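Local coordinates for protein putative secreted endoglycosylceramidase (Rhodococcus hoagii, PDB 6JYZ) that probably hydrolyses the glycosidic link between the galactose of a glycan and ceramide in glycolipids, as a family 5 endogalactosylceramidase, at residues D112-G117 and E211-G216; L77-V82 and W360-A365. One frame throughout, in Å; residues are numbered along the deposited sequence.

Contact 1. Residues D112-G117 and E211-G216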
ATOM      1  N   ASP A 112       8.082   8.917 -13.151  1.00 11.97           N
ATOM      2  CA  ASP A 112       7.525   8.003 -14.130  1.00 12.73           C
ATOM      3  C   ASP A 112       6.061   7.713 -13.843  1.00 12.31           C
ATOM      4  O   ASP A 112       5.217   7.667 -14.780  1.00 13.13           O
ATOM      5  CB  ASP A 112       8.289   6.687 -14.134  1.00 14.21           C
ATOM      6  CG  ASP A 112       9.703   6.767 -14.741  1.00 16.09           C
ATOM      7  OD1 ASP A 112       9.966   7.723 -15.559  1.00 19.01           O
ATOM      8  OD2 ASP A 112      10.493   5.840 -14.452  1.00 18.36           O
ATOM      9  N   ALA A 113       5.687   7.560 -12.578  1.00 11.18           N
ATOM     10  CA  ALA A 113       4.268   7.418 -12.241  1.00 11.26           C
ATOM     11  C   ALA A 113       3.527   8.692 -12.618  1.00 11.24           C
ATOM     12  O   ALA A 113       2.465   8.604 -13.281  1.00 11.10           O
ATOM     13  CB  ALA A 113       4.186   7.096 -10.731  1.00 11.78           C
ATOM     14  N   LYS A 114       3.985   9.866 -12.258  1.00 10.76           N
ATOM     15  CA  LYS A 114       3.286  11.110 -12.537  1.00 11.50           C
ATOM     16  C   LYS A 114       3.094  11.307 -14.040  1.00 12.62           C
ATOM     17  O   LYS A 114       1.990  11.737 -14.456  1.00 13.05           O
ATOM     18  CB  LYS A 114       4.063  12.254 -11.884  1.00 14.37           C
ATOM     19  CG  LYS A 114       3.502  13.665 -12.053  1.00 17.20           C
ATOM     20  CD  LYS A 114       4.542  14.714 -11.488  1.00 19.70           C
ATOM     21  CE  LYS A 114       3.870  16.087 -11.395  1.00 22.88           C
ATOM     22  NZ  LYS A 114       4.627  17.111 -10.595  1.00 18.42           N
ATOM     23  N   ASP A 115       4.080  10.920 -14.836  1.00 12.14           N
ATOM     24  CA  ASP A 115       4.003  11.094 -16.293  1.00 14.20           C
ATOM     25  C   ASP A 115       2.867  10.217 -16.809  1.00 14.41           C
ATOM     26  O   ASP A 115       2.415  10.450 -17.950  1.00 16.59           O
ATOM     27  CB  ASP A 115       5.338  10.672 -16.909  1.00 16.43           C
ATOM     28  CG  ASP A 115       6.464  11.706 -16.786  1.00 16.95           C
ATOM     29  OD1 ASP A 115       6.202  12.797 -16.343  1.00 19.08           O
ATOM     30  OD2 ASP A 115       7.610  11.257 -17.083  1.00 21.57           O
ATOM     31  N   ASN A 116       2.420   9.183 -16.083  1.00 12.62           N
ATOM     32  CA  ASN A 116       1.388   8.262 -16.512  1.00 11.63           C
ATOM     33  C   ASN A 116       0.095   8.493 -15.719  1.00 10.71           C
ATOM     34  O   ASN A 116      -0.735   7.585 -15.707  1.00 12.39           O
ATOM     35  CB  ASN A 116       1.909   6.835 -16.399  1.00 12.76           C
ATOM     36  CG  ASN A 116       2.890   6.556 -17.503  1.00 13.74           C
ATOM     37  OD1 ASN A 116       2.440   6.335 -18.639  1.00 15.68           O
ATOM     38  ND2 ASN A 116       4.190   6.642 -17.250  1.00 13.93           N
ATOM     39  N   GLY A 117      -0.015   9.620 -15.052  1.00 10.71           N
ATOM     40  CA  GLY A 117      -1.233   9.941 -14.337  1.00 12.40           C
ATOM     41  C   GLY A 117      -1.399   9.203 -13.002  1.00 11.03           C
ATOM     42  O   GLY A 117      -2.533   8.989 -12.551  1.00 11.97           O
ATOM     43  N   GLU A 211       6.138  18.351  -4.044  1.00 12.51           N
ATOM     44  CA  GLU A 211       5.731  17.483  -5.164  1.00 11.96           C
ATOM     45  C   GLU A 211       4.268  17.043  -4.993  1.00 12.82           C
ATOM     46  O   GLU A 211       3.969  16.187  -4.121  1.00 12.06           O
ATOM     47  CB  GLU A 211       6.627  16.234  -5.125  1.00 12.27           C
ATOM     48  CG  GLU A 211       6.291  15.242  -6.212  1.00 13.21           C
ATOM     49  CD  GLU A 211       6.164  15.851  -7.582  1.00 15.51           C
ATOM     50  OE1 GLU A 211       7.221  16.099  -8.172  1.00 17.63           O
ATOM     51  OE2 GLU A 211       5.054  16.092  -8.070  1.00 13.90           O
ATOM     52  N   PRO A 212       3.331  17.541  -5.785  1.00 11.51           N
ATOM     53  CA  PRO A 212       1.927  17.149  -5.610  1.00 12.09           C
ATOM     54  C   PRO A 212       1.705  15.685  -6.008  1.00 11.73           C
ATOM     55  O   PRO A 212       0.681  15.121  -5.564  1.00 12.82           O
ATOM     56  CB  PRO A 212       1.147  18.097  -6.561  1.00 13.71           C
ATOM     57  CG  PRO A 212       2.169  18.495  -7.604  1.00 14.64           C
ATOM     58  CD  PRO A 212       3.502  18.593  -6.854  1.00 12.32           C
ATOM     59  N   ALA A 213       2.556  15.061  -6.797  1.00 10.94           N
ATOM     60  CA  ALA A 213       2.295  13.678  -7.163  1.00 10.94           C
ATOM     61  C   ALA A 213       2.477  12.764  -5.987  1.00 11.05           C
ATOM     62  O   ALA A 213       2.080  11.605  -6.092  1.00 11.69           O
ATOM     63  CB  ALA A 213       3.239  13.317  -8.263  1.00 12.52           C
ATOM     64  N   VAL A 214       3.162  13.169  -4.923  1.00 10.96           N
ATOM     65  CA  VAL A 214       3.292  12.325  -3.747  1.00 10.88           C
ATOM     66  C   VAL A 214       2.038  12.561  -2.914  1.00 11.43           C
ATOM     67  O   VAL A 214       1.768  13.659  -2.440  1.00 12.79           O
ATOM     68  CB  VAL A 214       4.578  12.633  -2.982  1.00 10.85           C
ATOM     69  CG1 VAL A 214       4.582  11.970  -1.574  1.00 12.80           C
ATOM     70  CG2 VAL A 214       5.790  12.183  -3.791  1.00 12.88           C
ATOM     71  N   VAL A 215       1.239  11.499  -2.772  1.00 11.40           N
ATOM     72  CA  VAL A 215       0.058  11.575  -1.921  1.00 11.24           C
ATOM     73  C   VAL A 215       0.454  11.910  -0.487  1.00 10.62           C
ATOM     74  O   VAL A 215      -0.107  12.742   0.168  1.00 10.15           O
ATOM     75  CB  VAL A 215      -0.624  10.184  -1.910  1.00 11.10           C
ATOM     76  CG1 VAL A 215      -1.883  10.223  -0.992  1.00 13.31           C
ATOM     77  CG2 VAL A 215      -0.981   9.716  -3.320  1.00 13.03           C
ATOM     78  N   GLY A 216       1.491  11.180  -0.047  1.00 11.40           N
ATOM     79  CA  GLY A 216       1.924  11.241   1.327  1.00 12.29           C
ATOM     80  C   GLY A 216       2.623   9.949   1.701  1.00 10.17           C
ATOM     81  O   GLY A 216       3.174   9.250   0.845  1.00 10.53           O
TER
HETATM   82  O   HOH W   1       7.389  16.528 -11.013  1.00 34.37           O
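Lys-114 reaches Glu-211 with its side chain extended to its end, CG set opposite the backbone N (chi1 180°), while the shorter Glu-211 chain starts the same way but bends at chi2 (48°), which folds its carboxylate back over its own turn. The two chains come from opposite directions, and Lys-114 NZ meets Glu-211 OE2 at 2.8 Å in a salt bridge on the syn lone pair. The anti lone pair of the same oxygen takes the backbone N-H of Ala-213, N to OE2 3.0 Å and nearly straight at 167°. A water closes a ring on the other oxygen, accepting from Lys-114 NZ and donating to Glu-211 OE1. Nearer the backbone, the lysine methylenes pass a methyl group, with Lys-114 CD 3.7 Å from Ala-213 CB; alanine suits a place where the chain must pass close. Pro-212, its phi restricted by the ring, fits the second position of the type I turn from Glu-211 to Val-214. Were Glu-211 replaced by an alanine, the Lys-114 ammonium would probably lose its charged mate, and the Ala-213 N-H its side-chain acceptor. One carboxylate oxygen thus ties the end of helix 100-115 to the turn entering strand 214-218, in a fold consistent with the family's (beta/alpha)8 barrel, and the paired charge should favour the ionised form of each group.

Contact 2. Residues L77-V82 and W360-A365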
ATOM      1  N   LEU A  77      -4.104  -0.414 -16.979  1.00 13.76           N
ATOM      2  CA  LEU A  77      -5.155  -1.053 -16.207  1.00 13.05           C
ATOM      3  C   LEU A  77      -6.021  -0.022 -15.502  1.00 12.10           C
ATOM      4  O   LEU A  77      -6.885  -0.439 -14.706  1.00 14.25           O
ATOM      5  CB  LEU A  77      -4.550  -2.037 -15.197  1.00 14.34           C
ATOM      6  CG  LEU A  77      -3.816  -3.170 -15.862  1.00 16.11           C
ATOM      7  CD1 LEU A  77      -2.923  -3.906 -14.853  1.00 22.11           C
ATOM      8  CD2 LEU A  77      -4.790  -4.178 -16.490  1.00 19.29           C
ATOM      9  N   GLY A  78      -5.779   1.264 -15.739  1.00 11.15           N
ATOM     10  CA  GLY A  78      -6.621   2.296 -15.143  1.00 11.25           C
ATOM     11  C   GLY A  78      -6.090   2.845 -13.800  1.00 10.72           C
ATOM     12  O   GLY A  78      -6.710   3.742 -13.253  1.00 10.80           O
ATOM     13  N   PHE A  79      -4.956   2.304 -13.306  1.00 10.42           N
ATOM     14  CA  PHE A  79      -4.533   2.699 -11.953  1.00 10.20           C
ATOM     15  C   PHE A  79      -4.098   4.155 -11.912  1.00 10.20           C
ATOM     16  O   PHE A  79      -3.447   4.649 -12.841  1.00 10.64           O
ATOM     17  CB  PHE A  79      -3.331   1.838 -11.581  1.00 10.65           C
ATOM     18  CG  PHE A  79      -3.573   0.373 -11.477  1.00 11.16           C
ATOM     19  CD1 PHE A  79      -4.856  -0.164 -11.483  1.00 12.57           C
ATOM     20  CD2 PHE A  79      -2.496  -0.495 -11.308  1.00 11.20           C
ATOM     21  CE1 PHE A  79      -5.050  -1.550 -11.332  1.00 13.66           C
ATOM     22  CE2 PHE A  79      -2.693  -1.861 -11.200  1.00 13.16           C
ATOM     23  CZ  PHE A  79      -3.964  -2.381 -11.187  1.00 14.23           C
ATOM     24  N   ASP A  80      -4.453   4.834 -10.825  1.00  9.19           N
ATOM     25  CA  ASP A  80      -4.036   6.205 -10.611  1.00  9.69           C
ATOM     26  C   ASP A  80      -3.247   6.403  -9.303  1.00  9.43           C
ATOM     27  O   ASP A  80      -2.993   7.534  -8.942  1.00  9.63           O
ATOM     28  CB  ASP A  80      -5.205   7.203 -10.640  1.00  9.72           C
ATOM     29  CG  ASP A  80      -6.158   7.018  -9.495  1.00 10.43           C
ATOM     30  OD1 ASP A  80      -5.954   6.102  -8.668  1.00 10.29           O
ATOM     31  OD2 ASP A  80      -7.131   7.853  -9.417  1.00 11.07           O
ATOM     32  N   VAL A  81      -2.801   5.293  -8.710  1.00  9.07           N
ATOM     33  CA  VAL A  81      -1.914   5.402  -7.545  1.00  9.32           C
ATOM     34  C   VAL A  81      -1.026   4.171  -7.560  1.00  9.10           C
ATOM     35  O   VAL A  81      -1.358   3.110  -8.055  1.00 10.25           O
ATOM     36  CB  VAL A  81      -2.725   5.481  -6.219  1.00  8.89           C
ATOM     37  CG1 VAL A  81      -3.367   4.149  -5.838  1.00 10.21           C
ATOM     38  CG2 VAL A  81      -1.875   6.001  -5.067  1.00 10.79           C
ATOM     39  N   VAL A  82       0.136   4.361  -6.943  1.00  9.15           N
ATOM     40  CA  VAL A  82       1.042   3.258  -6.623  1.00  9.76           C
ATOM     41  C   VAL A  82       1.449   3.395  -5.152  1.00  9.01           C
ATOM     42  O   VAL A  82       1.679   4.501  -4.664  1.00  9.54           O
ATOM     43  CB  VAL A  82       2.291   3.303  -7.508  1.00 10.55           C
ATOM     44  CG1 VAL A  82       3.003   4.617  -7.439  1.00 14.11           C
ATOM     45  CG2 VAL A  82       3.293   2.238  -7.137  1.00 13.93           C
ATOM     46  N   TRP A 360      -2.094  -6.001  -3.558  1.00  9.37           N
ATOM     47  CA  TRP A 360      -0.789  -6.670  -3.364  1.00  9.85           C
ATOM     48  C   TRP A 360      -0.772  -7.819  -4.391  1.00  9.77           C
ATOM     49  O   TRP A 360      -1.517  -8.780  -4.149  1.00 10.63           O
ATOM     50  CB  TRP A 360      -0.623  -7.189  -1.926  1.00 11.16           C
ATOM     51  CG  TRP A 360       0.768  -7.722  -1.752  1.00 10.90           C
ATOM     52  CD1 TRP A 360       1.228  -8.983  -2.066  1.00 12.08           C
ATOM     53  CD2 TRP A 360       1.930  -6.934  -1.394  1.00 10.37           C
ATOM     54  NE1 TRP A 360       2.589  -9.033  -1.856  1.00 11.55           N
ATOM     55  CE2 TRP A 360       3.040  -7.789  -1.499  1.00 10.36           C
ATOM     56  CE3 TRP A 360       2.105  -5.622  -0.987  1.00 10.12           C
ATOM     57  CZ2 TRP A 360       4.343  -7.343  -1.200  1.00 10.70           C
ATOM     58  CZ3 TRP A 360       3.392  -5.161  -0.742  1.00 11.10           C
ATOM     59  CH2 TRP A 360       4.478  -6.024  -0.839  1.00 10.64           C
ATOM     60  N   SER A 361       0.015  -7.775  -5.452  1.00  9.57           N
ATOM     61  CA  SER A 361       0.987  -6.732  -5.776  1.00  9.96           C
ATOM     62  C   SER A 361       1.215  -6.718  -7.280  1.00 10.39           C
ATOM     63  O   SER A 361       0.781  -7.628  -8.013  1.00 10.79           O
ATOM     64  CB  SER A 361       2.276  -6.967  -5.051  1.00 10.80           C
ATOM     65  OG  SER A 361       2.902  -8.126  -5.551  1.00 12.07           O
ATOM     66  N   TRP A 362       1.958  -5.718  -7.741  1.00  9.86           N
ATOM     67  CA  TRP A 362       2.275  -5.583  -9.163  1.00 10.26           C
ATOM     68  C   TRP A 362       3.127  -6.725  -9.640  1.00 11.38           C
ATOM     69  O   TRP A 362       2.795  -7.362 -10.674  1.00 12.47           O
ATOM     70  CB  TRP A 362       2.943  -4.232  -9.365  1.00 10.80           C
ATOM     71  CG  TRP A 362       3.310  -3.965 -10.796  1.00 11.02           C
ATOM     72  CD1 TRP A 362       4.559  -3.857 -11.305  1.00 12.37           C
ATOM     73  CD2 TRP A 362       2.378  -3.721 -11.833  1.00 12.79           C
ATOM     74  NE1 TRP A 362       4.463  -3.637 -12.662  1.00 13.73           N
ATOM     75  CE2 TRP A 362       3.147  -3.527 -12.993  1.00 12.60           C
ATOM     76  CE3 TRP A 362       0.979  -3.681 -11.905  1.00 12.90           C
ATOM     77  CZ2 TRP A 362       2.548  -3.326 -14.250  1.00 15.95           C
ATOM     78  CZ3 TRP A 362       0.373  -3.497 -13.153  1.00 15.22           C
ATOM     79  CH2 TRP A 362       1.175  -3.328 -14.290  1.00 16.80           C
ATOM     80  N   THR A 363       4.281  -6.959  -8.997  1.00 11.53           N
ATOM     81  CA  THR A 363       5.167  -8.066  -9.413  1.00 12.48           C
ATOM     82  C   THR A 363       5.774  -8.709  -8.182  1.00 12.73           C
ATOM     83  O   THR A 363       6.124  -8.018  -7.192  1.00 13.11           O
ATOM     84  CB  THR A 363       6.356  -7.610 -10.300  1.00 14.89           C
ATOM     85  OG1 THR A 363       7.007  -6.491  -9.735  1.00 16.64           O
ATOM     86  CG2 THR A 363       5.919  -7.215 -11.709  1.00 16.36           C
ATOM     87  N   GLN A 364       6.009 -10.003  -8.240  1.00 13.27           N
ATOM     88  CA  GLN A 364       6.807 -10.745  -7.260  1.00 12.50           C
ATOM     89  C   GLN A 364       7.843 -11.532  -8.062  1.00 14.24           C
ATOM     90  O   GLN A 364       7.438 -12.298  -8.943  1.00 15.20           O
ATOM     91  CB  GLN A 364       5.889 -11.638  -6.453  1.00 14.70           C
ATOM     92  CG  GLN A 364       6.701 -12.425  -5.417  1.00 14.71           C
ATOM     93  CD  GLN A 364       5.808 -13.074  -4.408  1.00 17.35           C
ATOM     94  OE1 GLN A 364       5.582 -14.295  -4.451  1.00 21.88           O
ATOM     95  NE2 GLN A 364       5.333 -12.273  -3.470  1.00 15.97           N
ATOM     96  N   ALA A 365       9.121 -11.393  -7.709  1.00 13.52           N
ATOM     97  CA  ALA A 365      10.202 -12.063  -8.430  1.00 13.74           C
ATOM     98  C   ALA A 365      10.469 -13.432  -7.840  1.00 14.46           C
ATOM     99  O   ALA A 365       9.991 -13.865  -6.802  1.00 14.10           O
ATOM    100  CB  ALA A 365      11.437 -11.250  -8.232  1.00 14.40           C
TER
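Trp-362 meets Leu-77 and Phe-79 through the far corner of its six-membered ring. Leu-77 CD1 lies at the edge of the indole, close to its plane, 3.7 Å from Trp-362 CZ3. Phe-79 CE2 comes to the same carbon at 4.0 Å, the two rings meeting obliquely and not as a stack. Trp-362 can span the gap because its CG stands opposite the backbone N (chi1 -180°), which sends the long indole out from the loop toward segment 77-82. Leucine touches both neighbours: the CD1 branch meets the indole, while Leu-77 CB lies 3.9 Å above the plane of the Phe-79 ring, toward its rim. Phenylalanine supplies a flat, wholly apolar group for this buried place. Around the indole, Ala-73 and Met-74 of helix 68-75 and Val-47 of strand 38-47 add to the packing.

Between Leu-77 and Phe-79 the backbone turns at Gly-78, whose positive phi (93°) belongs to the Schellman motif ending the preceding helix; a CB there would press on the carbonyl O of Leu-77. The indole has one polar atom, and it is satisfied: Trp-362 NE1 bonds to Asp-70 OD1 of helix 68-75, which helps fix the rotation of the ring. On the loop side, Asn-385 ND2 bonds to Trp-362 O, and the non-proline cis peptide between Trp-360 and Ser-361, just after strand 356-359, is a feature known from family 5 barrels. Phe-79 also packs on Met-74 and Ala-45, placing the contact between that helix and strands 38-47 and 81-86.

The centres of contacts 1 and 2 lie about 14 Å apart, and the contacts touch by packing, as where Ala-113 CB approaches Val-82 CG1 at 4.3 Å. Along the chain the order is 77-82, 112-117, 211-216, 360-365, with both segments of contact 1 falling between those of contact 2. Strands 81-86, 119-124 and 214-218 run parallel side by side, and strand 38-47 joins 81-86 to 356-359, consistent with the (beta/alpha)8 barrel of glycoside hydrolase family 5. Contact 1 joins successive units of it, whereas contact 2 brings the link between helix 68-75 and strand 81-86 to the loop leaving strand 356-359, near where strands 38-47 and 356-359 pair to close the probable barrel.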